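DUF2235 domain-containing protein (Pseudomonas aeruginosa, PDB 4O5P) is a type VI secretion phospholipase effector (Tle1) that probably hydrolyses membrane phospholipids with a catalytic domain of the alpha/beta-hydrolase clan. Local coordinates at residues N691-L697 and F775-D781; P293-M299 and G608-I614; F344-R350 and R685-D690. All blocks are in the same frame, centred on the assembly; numbering follows the deposited sequence.

Contact 1. Residues N691-L697 and F775-D781; sequences NESNKRL and FTREPGD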
loop_
_atom_site.group_PDB
_atom_site.type_symbol
_atom_site.label_atom_id
_atom_site.label_comp_id
_atom_site.label_asym_id
_atom_site.label_seq_id
_atom_site.Cartn_x
_atom_site.Cartn_y
_atom_site.Cartn_z
ATOM N N ASN A 691 -7.829 1.125 -15.525
ATOM C CA ASN A 691 -8.235 2.471 -15.896
ATOM C C ASN A 691 -9.619 2.829 -15.367
ATOM O O ASN A 691 -9.989 3.994 -15.356
ATOM C CB ASN A 691 -8.200 2.658 -17.421
ATOM C CG ASN A 691 -9.165 1.733 -18.143
ATOM O OD1 ASN A 691 -9.272 0.557 -17.806
ATOM N ND2 ASN A 691 -9.881 2.266 -19.132
ATOM N N GLU A 692 -10.375 1.821 -14.936
ATOM C CA GLU A 692 -11.760 2.045 -14.511
ATOM C C GLU A 692 -11.864 2.167 -12.991
ATOM O O GLU A 692 -10.959 1.746 -12.267
ATOM C CB GLU A 692 -12.652 0.887 -14.997
ATOM C CG GLU A 692 -12.528 0.595 -16.488
ATOM C CD GLU A 692 -13.502 -0.464 -16.961
ATOM O OE1 GLU A 692 -13.530 -1.574 -16.385
ATOM O OE2 GLU A 692 -14.256 -0.177 -17.914
ATOM N N SER A 693 -12.973 2.730 -12.510
ATOM C CA SER A 693 -13.209 2.840 -11.078
ATOM C C SER A 693 -14.664 2.475 -10.765
ATOM O O SER A 693 -15.520 2.471 -11.665
ATOM C CB SER A 693 -12.879 4.265 -10.582
ATOM O OG SER A 693 -13.525 5.239 -11.389
ATOM N N ASN A 694 -14.955 2.169 -9.500
ATOM C CA ASN A 694 -16.326 1.818 -9.116
ATOM C C ASN A 694 -17.245 3.011 -8.921
ATOM O O ASN A 694 -18.463 2.855 -8.862
ATOM C CB ASN A 694 -16.355 0.923 -7.863
ATOM C CG ASN A 694 -15.794 1.619 -6.616
ATOM O OD1 ASN A 694 -15.020 2.583 -6.705
ATOM N ND2 ASN A 694 -16.176 1.118 -5.444
ATOM N N LYS A 695 -16.671 4.197 -8.782
ATOM C CA LYS A 695 -17.484 5.394 -8.668
ATOM C C LYS A 695 -16.963 6.459 -9.622
ATOM O O LYS A 695 -15.818 6.387 -10.102
ATOM C CB LYS A 695 -17.494 5.910 -7.231
ATOM C CG LYS A 695 -16.138 6.384 -6.746
ATOM C CD LYS A 695 -16.214 6.897 -5.306
ATOM C CE LYS A 695 -16.551 5.783 -4.320
ATOM N NZ LYS A 695 -16.812 6.350 -2.964
ATOM N N ARG A 696 -17.811 7.438 -9.905
ATOM C CA ARG A 696 -17.459 8.516 -10.804
ATOM C C ARG A 696 -16.485 9.458 -10.121
ATOM O O ARG A 696 -16.624 9.764 -8.928
ATOM C CB ARG A 696 -18.717 9.273 -11.253
ATOM C CG ARG A 696 -19.720 8.398 -12.018
ATOM C CD ARG A 696 -20.709 9.251 -12.799
ATOM N NE ARG A 696 -21.691 9.863 -11.915
ATOM C CZ ARG A 696 -22.458 10.899 -12.235
ATOM N NH1 ARG A 696 -22.359 11.476 -13.429
ATOM N NH2 ARG A 696 -23.316 11.363 -11.345
ATOM N N LEU A 697 -15.489 9.905 -10.880
ATOM C CA LEU A 697 -14.477 10.799 -10.358
ATOM C C LEU A 697 -14.232 11.929 -11.331
ATOM O O LEU A 697 -14.420 11.769 -12.544
ATOM C CB LEU A 697 -13.165 10.054 -10.129
ATOM C CG LEU A 697 -13.131 8.882 -9.156
ATOM C CD1 LEU A 697 -11.747 8.250 -9.208
ATOM C CD2 LEU A 697 -13.437 9.371 -7.753
ATOM N N PHE A 775 -17.057 13.976 -14.696
ATOM C CA PHE A 775 -17.175 12.818 -13.818
ATOM C C PHE A 775 -17.321 11.543 -14.648
ATOM O O PHE A 775 -18.315 11.374 -15.360
ATOM C CB PHE A 775 -18.391 12.973 -12.898
ATOM C CG PHE A 775 -18.180 13.938 -11.765
ATOM C CD1 PHE A 775 -17.362 13.600 -10.688
ATOM C CD2 PHE A 775 -18.821 15.162 -11.760
ATOM C CE1 PHE A 775 -17.176 14.489 -9.647
ATOM C CE2 PHE A 775 -18.640 16.054 -10.721
ATOM C CZ PHE A 775 -17.821 15.719 -9.664
ATOM N N THR A 776 -16.341 10.646 -14.571
ATOM C CA THR A 776 -16.428 9.375 -15.287
ATOM C C THR A 776 -15.922 8.212 -14.446
ATOM O O THR A 776 -15.227 8.415 -13.446
ATOM C CB THR A 776 -15.597 9.369 -16.585
ATOM O OG1 THR A 776 -14.244 9.020 -16.283
ATOM C CG2 THR A 776 -15.652 10.714 -17.277
ATOM N N ARG A 777 -16.267 7.000 -14.863
ATOM C CA ARG A 777 -15.703 5.789 -14.263
ATOM C C ARG A 777 -14.478 5.290 -15.029
ATOM O O ARG A 777 -14.032 4.156 -14.840
ATOM C CB ARG A 777 -16.753 4.690 -14.178
ATOM C CG ARG A 777 -17.744 4.927 -13.050
ATOM C CD ARG A 777 -18.648 3.728 -12.808
ATOM N NE ARG A 777 -19.644 4.057 -11.785
ATOM C CZ ARG A 777 -20.702 4.835 -11.997
ATOM N NH1 ARG A 777 -20.927 5.350 -13.203
ATOM N NH2 ARG A 777 -21.544 5.099 -11.005
ATOM N N GLU A 778 -13.923 6.128 -15.897
ATOM C CA GLU A 778 -12.621 5.792 -16.460
ATOM C C GLU A 778 -11.625 6.892 -16.158
ATOM O O GLU A 778 -11.158 7.569 -17.070
ATOM C CB GLU A 778 -12.705 5.573 -17.962
ATOM C CG GLU A 778 -13.726 4.535 -18.380
ATOM C CD GLU A 778 -14.808 5.168 -19.208
ATOM O OE1 GLU A 778 -15.855 5.521 -18.620
ATOM O OE2 GLU A 778 -14.592 5.334 -20.438
ATOM N N PRO A 779 -11.273 7.051 -14.874
ATOM C CA PRO A 779 -10.356 8.126 -14.493
ATOM C C PRO A 779 -8.947 7.931 -15.067
ATOM O O PRO A 779 -8.245 8.912 -15.269
ATOM C CB PRO A 779 -10.347 8.034 -12.963
ATOM C CG PRO A 779 -10.645 6.596 -12.666
ATOM C CD PRO A 779 -11.640 6.202 -13.722
ATOM N N GLY A 780 -8.544 6.691 -15.331
ATOM C CA GLY A 780 -7.244 6.448 -15.942
ATOM C C GLY A 780 -7.128 7.081 -17.322
ATOM O O GLY A 780 -6.072 7.618 -17.706
ATOM N N ASP A 781 -8.228 7.016 -18.060
ATOM C CA ASP A 781 -8.336 7.601 -19.396
ATOM C C ASP A 781 -8.205 9.134 -19.363
ATOM O O ASP A 781 -7.464 9.724 -20.167
ATOM C CB ASP A 781 -9.692 7.238 -20.012
ATOM C CG ASP A 781 -9.871 5.741 -20.252
ATOM O OD1 ASP A 781 -9.037 4.917 -19.805
ATOM O OD2 ASP A 781 -10.892 5.387 -20.884
HETATM O O HOH W 1 -12.952 11.041 -14.871
#

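Contact 2. Residues P293-M299 and G608-I614; sequences PFAAGHM and GGTVFLI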
loop_
_atom_site.group_PDB
_atom_site.type_symbol
_atom_site.label_atom_id
_atom_site.label_comp_id
_atom_site.label_asym_id
_atom_site.label_seq_id
_atom_site.Cartn_x
_atom_site.Cartn_y
_atom_site.Cartn_z
ATOM N N PRO A 293 -15.163 16.909 -0.495
ATOM C CA PRO A 293 -14.407 15.680 -0.219
ATOM C C PRO A 293 -13.318 15.325 -1.252
ATOM O O PRO A 293 -13.601 14.563 -2.197
ATOM C CB PRO A 293 -15.505 14.606 -0.211
ATOM C CG PRO A 293 -16.710 15.323 0.389
ATOM C CD PRO A 293 -16.551 16.822 0.004
ATOM N N PHE A 294 -12.101 15.849 -1.059
ATOM C CA PHE A 294 -10.916 15.420 -1.825
ATOM C C PHE A 294 -10.636 13.910 -1.706
ATOM O O PHE A 294 -10.438 13.385 -0.610
ATOM C CB PHE A 294 -9.648 16.138 -1.343
ATOM C CG PHE A 294 -9.593 17.619 -1.651
ATOM C CD1 PHE A 294 -10.605 18.252 -2.361
ATOM C CD2 PHE A 294 -8.499 18.376 -1.223
ATOM C CE1 PHE A 294 -10.541 19.616 -2.627
ATOM C CE2 PHE A 294 -8.422 19.738 -1.486
ATOM C CZ PHE A 294 -9.449 20.363 -2.188
ATOM N N ALA A 295 -10.577 13.220 -2.832
ATOM C CA ALA A 295 -10.163 11.830 -2.840
ATOM C C ALA A 295 -8.790 11.673 -3.489
ATOM O O ALA A 295 -8.605 12.007 -4.656
ATOM C CB ALA A 295 -11.189 10.983 -3.558
ATOM N N ALA A 296 -7.829 11.167 -2.729
ATOM C CA ALA A 296 -6.496 10.872 -3.272
ATOM C C ALA A 296 -6.541 9.915 -4.466
ATOM O O ALA A 296 -7.310 8.941 -4.481
ATOM C CB ALA A 296 -5.602 10.296 -2.170
ATOM N N GLY A 297 -5.718 10.191 -5.475
ATOM C CA GLY A 297 -5.545 9.266 -6.575
ATOM C C GLY A 297 -4.129 8.725 -6.555
ATOM O O GLY A 297 -3.398 8.944 -5.585
ATOM N N HIS A 298 -3.737 8.042 -7.628
ATOM C CA HIS A 298 -2.424 7.387 -7.719
ATOM C C HIS A 298 -1.202 8.278 -7.536
ATOM O O HIS A 298 -1.156 9.409 -8.034
ATOM C CB HIS A 298 -2.250 6.725 -9.085
ATOM C CG HIS A 298 -3.215 5.622 -9.374
ATOM N ND1 HIS A 298 -3.959 4.992 -8.397
ATOM C CD2 HIS A 298 -3.567 5.044 -10.545
ATOM C CE1 HIS A 298 -4.729 4.077 -8.957
ATOM N NE2 HIS A 298 -4.505 4.083 -10.259
HETATM N N MSE A 299 -0.190 7.731 -6.864
HETATM C CA MSE A 299 1.176 8.236 -6.992
HETATM C C MSE A 299 1.565 8.157 -8.472
HETATM O O MSE A 299 1.099 7.260 -9.203
HETATM C CB MSE A 299 2.138 7.405 -6.132
HETATM C CG MSE A 299 2.017 7.708 -4.651
HETATM SE SE MSE A 299 2.936 6.408 -3.494
HETATM C CE MSE A 299 2.724 7.362 -1.814
ATOM N N GLY A 608 3.626 14.439 -5.850
ATOM C CA GLY A 608 3.669 13.624 -7.047
ATOM C C GLY A 608 2.511 12.658 -7.215
ATOM O O GLY A 608 2.719 11.464 -7.495
ATOM N N GLY A 609 1.288 13.161 -7.081
ATOM C CA GLY A 609 0.131 12.295 -7.218
ATOM C C GLY A 609 -1.081 12.981 -7.824
ATOM O O GLY A 609 -1.104 14.195 -7.998
ATOM N N THR A 610 -2.097 12.186 -8.138
ATOM C CA THR A 610 -3.337 12.699 -8.686
ATOM C C THR A 610 -4.294 12.922 -7.520
ATOM O O THR A 610 -4.170 12.254 -6.482
ATOM C CB THR A 610 -3.930 11.680 -9.663
ATOM O OG1 THR A 610 -3.101 11.608 -10.839
ATOM C CG2 THR A 610 -5.373 12.036 -10.053
ATOM N N VAL A 611 -5.221 13.865 -7.681
ATOM C CA VAL A 611 -6.287 14.120 -6.710
ATOM C C VAL A 611 -7.615 14.296 -7.457
ATOM O O VAL A 611 -7.678 15.006 -8.474
ATOM C CB VAL A 611 -6.040 15.409 -5.895
ATOM C CG1 VAL A 611 -7.222 15.666 -4.973
ATOM C CG2 VAL A 611 -4.707 15.348 -5.107
ATOM N N PHE A 612 -8.659 13.639 -6.950
ATOM C CA PHE A 612 -9.998 13.668 -7.529
ATOM C C PHE A 612 -10.984 14.355 -6.596
ATOM O O PHE A 612 -10.719 14.500 -5.406
ATOM C CB PHE A 612 -10.547 12.247 -7.691
ATOM C CG PHE A 612 -9.751 11.372 -8.593
ATOM C CD1 PHE A 612 -9.819 11.530 -9.974
ATOM C CD2 PHE A 612 -8.955 10.369 -8.067
ATOM C CE1 PHE A 612 -9.087 10.711 -10.807
ATOM C CE2 PHE A 612 -8.231 9.543 -8.894
ATOM C CZ PHE A 612 -8.300 9.713 -10.270
ATOM N N LEU A 613 -12.144 14.706 -7.155
ATOM C CA LEU A 613 -13.357 15.044 -6.409
ATOM C C LEU A 613 -14.429 13.998 -6.733
ATOM O O LEU A 613 -14.484 13.500 -7.857
ATOM C CB LEU A 613 -13.885 16.412 -6.838
ATOM C CG LEU A 613 -13.220 17.652 -6.253
ATOM C CD1 LEU A 613 -13.904 18.915 -6.760
ATOM C CD2 LEU A 613 -13.269 17.572 -4.754
ATOM N N ILE A 614 -15.279 13.660 -5.767
ATOM C CA ILE A 614 -16.373 12.723 -6.035
ATOM C C ILE A 614 -17.674 13.486 -6.352
ATOM O O ILE A 614 -17.778 14.696 -6.109
ATOM C CB ILE A 614 -16.615 11.770 -4.859
ATOM C CG1 ILE A 614 -17.050 12.555 -3.618
ATOM C CG2 ILE A 614 -15.353 10.929 -4.562
ATOM C CD1 ILE A 614 -17.248 11.685 -2.406
HETATM O O HOH W 2 -0.764 10.510 -10.556
#

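Contact 3. Residues F344-R350 and R685-D690; sequences FPLDSIR and RLVHFD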
loop_
_atom_site.group_PDB
_atom_site.type_symbol
_atom_site.label_atom_id
_atom_site.label_comp_id
_atom_site.label_asym_id
_atom_site.label_seq_id
_atom_site.Cartn_x
_atom_site.Cartn_y
_atom_site.Cartn_z
ATOM N N PHE A 344 -7.238 5.432 1.560
ATOM C CA PHE A 344 -6.855 4.057 1.248
ATOM C C PHE A 344 -7.702 3.387 0.155
ATOM O O PHE A 344 -8.282 2.320 0.381
ATOM C CB PHE A 344 -6.824 3.211 2.533
ATOM C CG PHE A 344 -5.656 3.523 3.423
ATOM C CD1 PHE A 344 -5.639 4.679 4.199
ATOM C CD2 PHE A 344 -4.564 2.675 3.472
ATOM C CE1 PHE A 344 -4.560 4.976 5.000
ATOM C CE2 PHE A 344 -3.477 2.964 4.279
ATOM C CZ PHE A 344 -3.470 4.111 5.036
ATOM N N PRO A 345 -7.737 3.984 -1.055
ATOM C CA PRO A 345 -8.474 3.314 -2.127
ATOM C C PRO A 345 -7.788 2.020 -2.569
ATOM O O PRO A 345 -6.553 1.886 -2.511
ATOM C CB PRO A 345 -8.471 4.349 -3.266
ATOM C CG PRO A 345 -7.259 5.210 -3.001
ATOM C CD PRO A 345 -7.142 5.258 -1.499
ATOM N N LEU A 346 -8.604 1.067 -3.006
ATOM C CA LEU A 346 -8.100 -0.217 -3.416
ATOM C C LEU A 346 -7.761 -0.199 -4.908
ATOM O O LEU A 346 -8.450 0.431 -5.714
ATOM C CB LEU A 346 -9.156 -1.294 -3.122
ATOM C CG LEU A 346 -8.814 -2.734 -3.501
ATOM C CD1 LEU A 346 -7.596 -3.251 -2.713
ATOM C CD2 LEU A 346 -10.021 -3.628 -3.266
ATOM N N ASP A 347 -6.670 -0.854 -5.271
ATOM C CA ASP A 347 -6.495 -1.238 -6.662
ATOM C C ASP A 347 -6.734 -2.733 -6.807
ATOM O O ASP A 347 -5.908 -3.551 -6.398
ATOM C CB ASP A 347 -5.103 -0.862 -7.194
ATOM C CG ASP A 347 -5.124 0.414 -8.016
ATOM O OD1 ASP A 347 -5.016 1.502 -7.412
ATOM O OD2 ASP A 347 -5.240 0.339 -9.268
ATOM N N SER A 348 -7.858 -3.083 -7.410
ATOM C CA SER A 348 -8.108 -4.473 -7.773
ATOM C C SER A 348 -7.116 -4.918 -8.862
ATOM O O SER A 348 -6.539 -4.090 -9.559
ATOM C CB SER A 348 -9.540 -4.613 -8.280
ATOM O OG SER A 348 -9.817 -5.931 -8.732
ATOM N N ILE A 349 -6.903 -6.218 -9.002
ATOM C CA ILE A 349 -6.078 -6.712 -10.101
ATOM C C ILE A 349 -6.942 -7.084 -11.305
ATOM O O ILE A 349 -6.443 -7.671 -12.273
ATOM C CB ILE A 349 -5.258 -7.933 -9.703
ATOM C CG1 ILE A 349 -6.166 -9.047 -9.180
ATOM C CG2 ILE A 349 -4.188 -7.562 -8.679
ATOM C CD1 ILE A 349 -5.497 -10.398 -9.149
ATOM N N ARG A 350 -8.230 -6.744 -11.229
ATOM C CA ARG A 350 -9.156 -6.863 -12.372
ATOM C C ARG A 350 -8.854 -5.795 -13.427
ATOM O O ARG A 350 -8.481 -4.662 -13.106
ATOM C CB ARG A 350 -10.631 -6.721 -11.933
ATOM C CG ARG A 350 -11.659 -7.467 -12.832
ATOM C CD ARG A 350 -13.080 -7.355 -12.285
ATOM N NE ARG A 350 -13.654 -6.016 -12.477
ATOM C CZ ARG A 350 -14.654 -5.533 -11.751
ATOM N NH1 ARG A 350 -15.158 -6.263 -10.770
ATOM N NH2 ARG A 350 -15.122 -4.319 -11.977
ATOM N N ARG A 685 -15.883 2.452 -0.410
ATOM C CA ARG A 685 -14.454 2.617 -0.631
ATOM C C ARG A 685 -14.213 2.796 -2.126
ATOM O O ARG A 685 -14.893 2.169 -2.948
ATOM C CB ARG A 685 -13.720 1.376 -0.126
ATOM C CG ARG A 685 -12.217 1.381 -0.349
ATOM C CD ARG A 685 -11.602 0.050 0.073
ATOM N NE ARG A 685 -10.157 0.179 0.205
ATOM C CZ ARG A 685 -9.319 -0.835 0.388
ATOM N NH1 ARG A 685 -9.777 -2.086 0.462
ATOM N NH2 ARG A 685 -8.023 -0.587 0.480
ATOM N N LEU A 686 -13.273 3.656 -2.496
ATOM C CA LEU A 686 -12.963 3.801 -3.921
ATOM C C LEU A 686 -12.112 2.619 -4.361
ATOM O O LEU A 686 -11.173 2.227 -3.651
ATOM C CB LEU A 686 -12.238 5.120 -4.205
ATOM C CG LEU A 686 -11.586 5.284 -5.587
ATOM C CD1 LEU A 686 -12.639 5.229 -6.715
ATOM C CD2 LEU A 686 -10.846 6.603 -5.621
ATOM N N VAL A 687 -12.454 2.049 -5.523
ATOM C CA VAL A 687 -11.736 0.909 -6.078
ATOM C C VAL A 687 -11.398 1.180 -7.536
ATOM O O VAL A 687 -12.271 1.571 -8.321
ATOM C CB VAL A 687 -12.569 -0.398 -6.009
ATOM C CG1 VAL A 687 -11.736 -1.588 -6.525
ATOM C CG2 VAL A 687 -13.030 -0.673 -4.606
ATOM N N HIS A 688 -10.132 1.001 -7.887
ATOM C CA HIS A 688 -9.703 1.081 -9.279
ATOM C C HIS A 688 -9.577 -0.310 -9.877
ATOM O O HIS A 688 -9.079 -1.224 -9.222
ATOM C CB HIS A 688 -8.343 1.781 -9.390
ATOM C CG HIS A 688 -8.373 3.218 -8.974
ATOM N ND1 HIS A 688 -8.281 3.614 -7.657
ATOM C CD2 HIS A 688 -8.499 4.352 -9.699
ATOM C CE1 HIS A 688 -8.347 4.931 -7.590
ATOM N NE2 HIS A 688 -8.482 5.404 -8.815
ATOM N N PHE A 689 -10.020 -0.468 -11.119
ATOM C CA PHE A 689 -9.753 -1.703 -11.848
ATOM C C PHE A 689 -9.007 -1.255 -13.097
ATOM O O PHE A 689 -9.622 -0.982 -14.139
ATOM C CB PHE A 689 -11.036 -2.446 -12.239
ATOM C CG PHE A 689 -12.053 -2.564 -11.136
ATOM C CD1 PHE A 689 -12.992 -1.555 -10.922
ATOM C CD2 PHE A 689 -12.116 -3.707 -10.351
ATOM C CE1 PHE A 689 -13.944 -1.680 -9.914
ATOM C CE2 PHE A 689 -13.063 -3.832 -9.344
ATOM C CZ PHE A 689 -13.968 -2.818 -9.125
ATOM N N ASP A 690 -7.686 -1.138 -12.972
ATOM C CA ASP A 690 -6.861 -0.550 -14.024
ATOM C C ASP A 690 -7.312 0.878 -14.327
ATOM O O ASP A 690 -7.187 1.751 -13.477
ATOM C CB ASP A 690 -6.862 -1.435 -15.270
ATOM C CG ASP A 690 -5.884 -0.959 -16.340
ATOM O OD1 ASP A 690 -5.043 -0.060 -16.084
ATOM O OD2 ASP A 690 -5.949 -1.521 -17.451
HETATM O O HOH W 3 -6.179 -1.729 -10.656
HETATM O O HOH W 4 -5.036 1.792 -11.417
#

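Contact 1. Residues N691-L697 and F775-D781
An ST turn leading into the N-terminus of a helix is clasped here by a mostly loop segment that contains the short strand 692-693, and four of the six hydrogen bonds across the contact join backbone atoms. At one end, L697 and T776 form a single antiparallel hydrogen-bonded bridge: L697 N gives to T776 O at 3.0 Å and T776 N returns a bond to L697 O, also 3.0 Å. T776 OG1 then accepts from E778 N at 2.9 Å, the bond that defines the turn. Further along, S693 N donates to R777 O at 2.9 Å. The S693 hydroxyl is used within its own segment, OG donating to K695 O at 2.9 Å, while P779 CD packs 3.2 Å from S693 OG.

E778 holds the N-cap position, and the first turn of the helix meets N691. G780 N donates to N691 O at 3.1 Å; the CA atoms of these residues are 4.1 Å apart, and a CB on G780 would fall 2.8 Å from N691 CA, a clash. R777 NE reaches N694 O only through a weak 3.4 Å bond, and the R777 guanidinium lies with one face over R696 CG.

Three polar side chains find their strongest partners outside the two segments: N694 in the backbone of V687 and R685, K695 in E622 and Y684 O, and R696 in a salt bridge with D618. Water 1 lies 2.8 Å from both L697 O and T776 OG1. N691 ND2 donates to D781 OD1 at 2.9 Å, with an angle of 164° at the hydrogen.

Contact 2. Residues P293-M299 and G608-I614
Strands 294-299 and 609-614 run antiparallel, their short axes approaching to 4.4 Å with 149° between the N-to-C directions. A295 and F612 make the hydrogen-bonded pair that fixes the register: A295 N donates to F612 O at 2.9 Å and F612 N to A295 O at 2.8 Å. A296 faces V611 as a non-hydrogen-bonded pair, CA atoms 4.7 Å apart. Beyond it the register slips by one residue, a beta bulge. T610 thus serves two residues of the partner strand, its O accepting from G297 N at 2.8 Å and its N donating to H298 O at 2.9 Å, before M299 pairs with G609.

G297 matches its place in the bulge, since a CB there would come within 2.6 Å of F612 CE2; the real G297 CA lies 3.6 Å from that atom. A295 and F612 point to one face of the sheet, where A295 CB also meets I614 CG2 at 4.3 Å. A296, V611 and selenomethionine M299 point to the other, where F294 CD1 touches L613 CD2 at 3.6 Å, the methyl lying at the ring edge. Near the bulge, water 2 donates to H298 O at 2.8 Å and accepts from T610 OG1 at 2.6 Å; T610 OG1 is also hydrogen-bonded to T702 OG1.

V611 bonds through its backbone to L700 and A701 on the far side of its strand. Within this chain, strand 294-299, from the catalytic-family region, is an outermost strand of a four-stranded antiparallel sheet whose other strands come from the C-terminal family region.

Contact 3. Residues F344-R350 and R685-D690
F344 O accepts two hydrogen bonds from one guanidinium: R685 NE and NH2 each donate to it at 2.9 Å, while R685 NH2 also forms a salt bridge with D281. P345 packs its CB against L686 CB at 4.0 Å. L346 starts the regular pairing, its N accepted by L686 O at 2.9 Å and its O receiving H688 N at 2.8 Å; L346 CB lies over a face of the R685 guanidinium. This alternation is that of parallel strands, with axes 26° apart, and strand 687-689 is the middle member of a three-stranded mixed sheet that continues antiparallel into 692-693. D347 OD2 accepts from water 4 at 2.6 Å, and that water also donates to D690 O at 3.0 Å. S348 N donates to H688 O at 2.9 Å, and S348 OG accepts R350 N at 3.1 Å in an ST turn, with E372 as its outside partner. R350, salt-bridged to E470, lays its guanidinium flat on F689, a cation-pi stack with centres 3.6 Å apart and planes at 3°.

In the fold
The three contacts form one compact cluster, with centres 11 to 13 Å apart. Contacts 1 and 3 share the three-stranded sheet: strands 687-689 and 692-693 are consecutive, and N694 OD1 lies 2.9 Å from V687 N. Contacts 1 and 2 meet around aromatic rings, F775 CE1 being 3.4 Å from L613 O and P779 CB 3.7 Å from F612 CE1. Contacts 2 and 3 alternate along the chain, each joining the catalytic-family region to the C-terminal one, and H298 CE1 touches H688 CG at 3.7 Å. Contact 3 reaches the presumed active site: the F344 side chain touches the probable nucleophile elbow, and that of R685 the possible Ser-His-Asp triad.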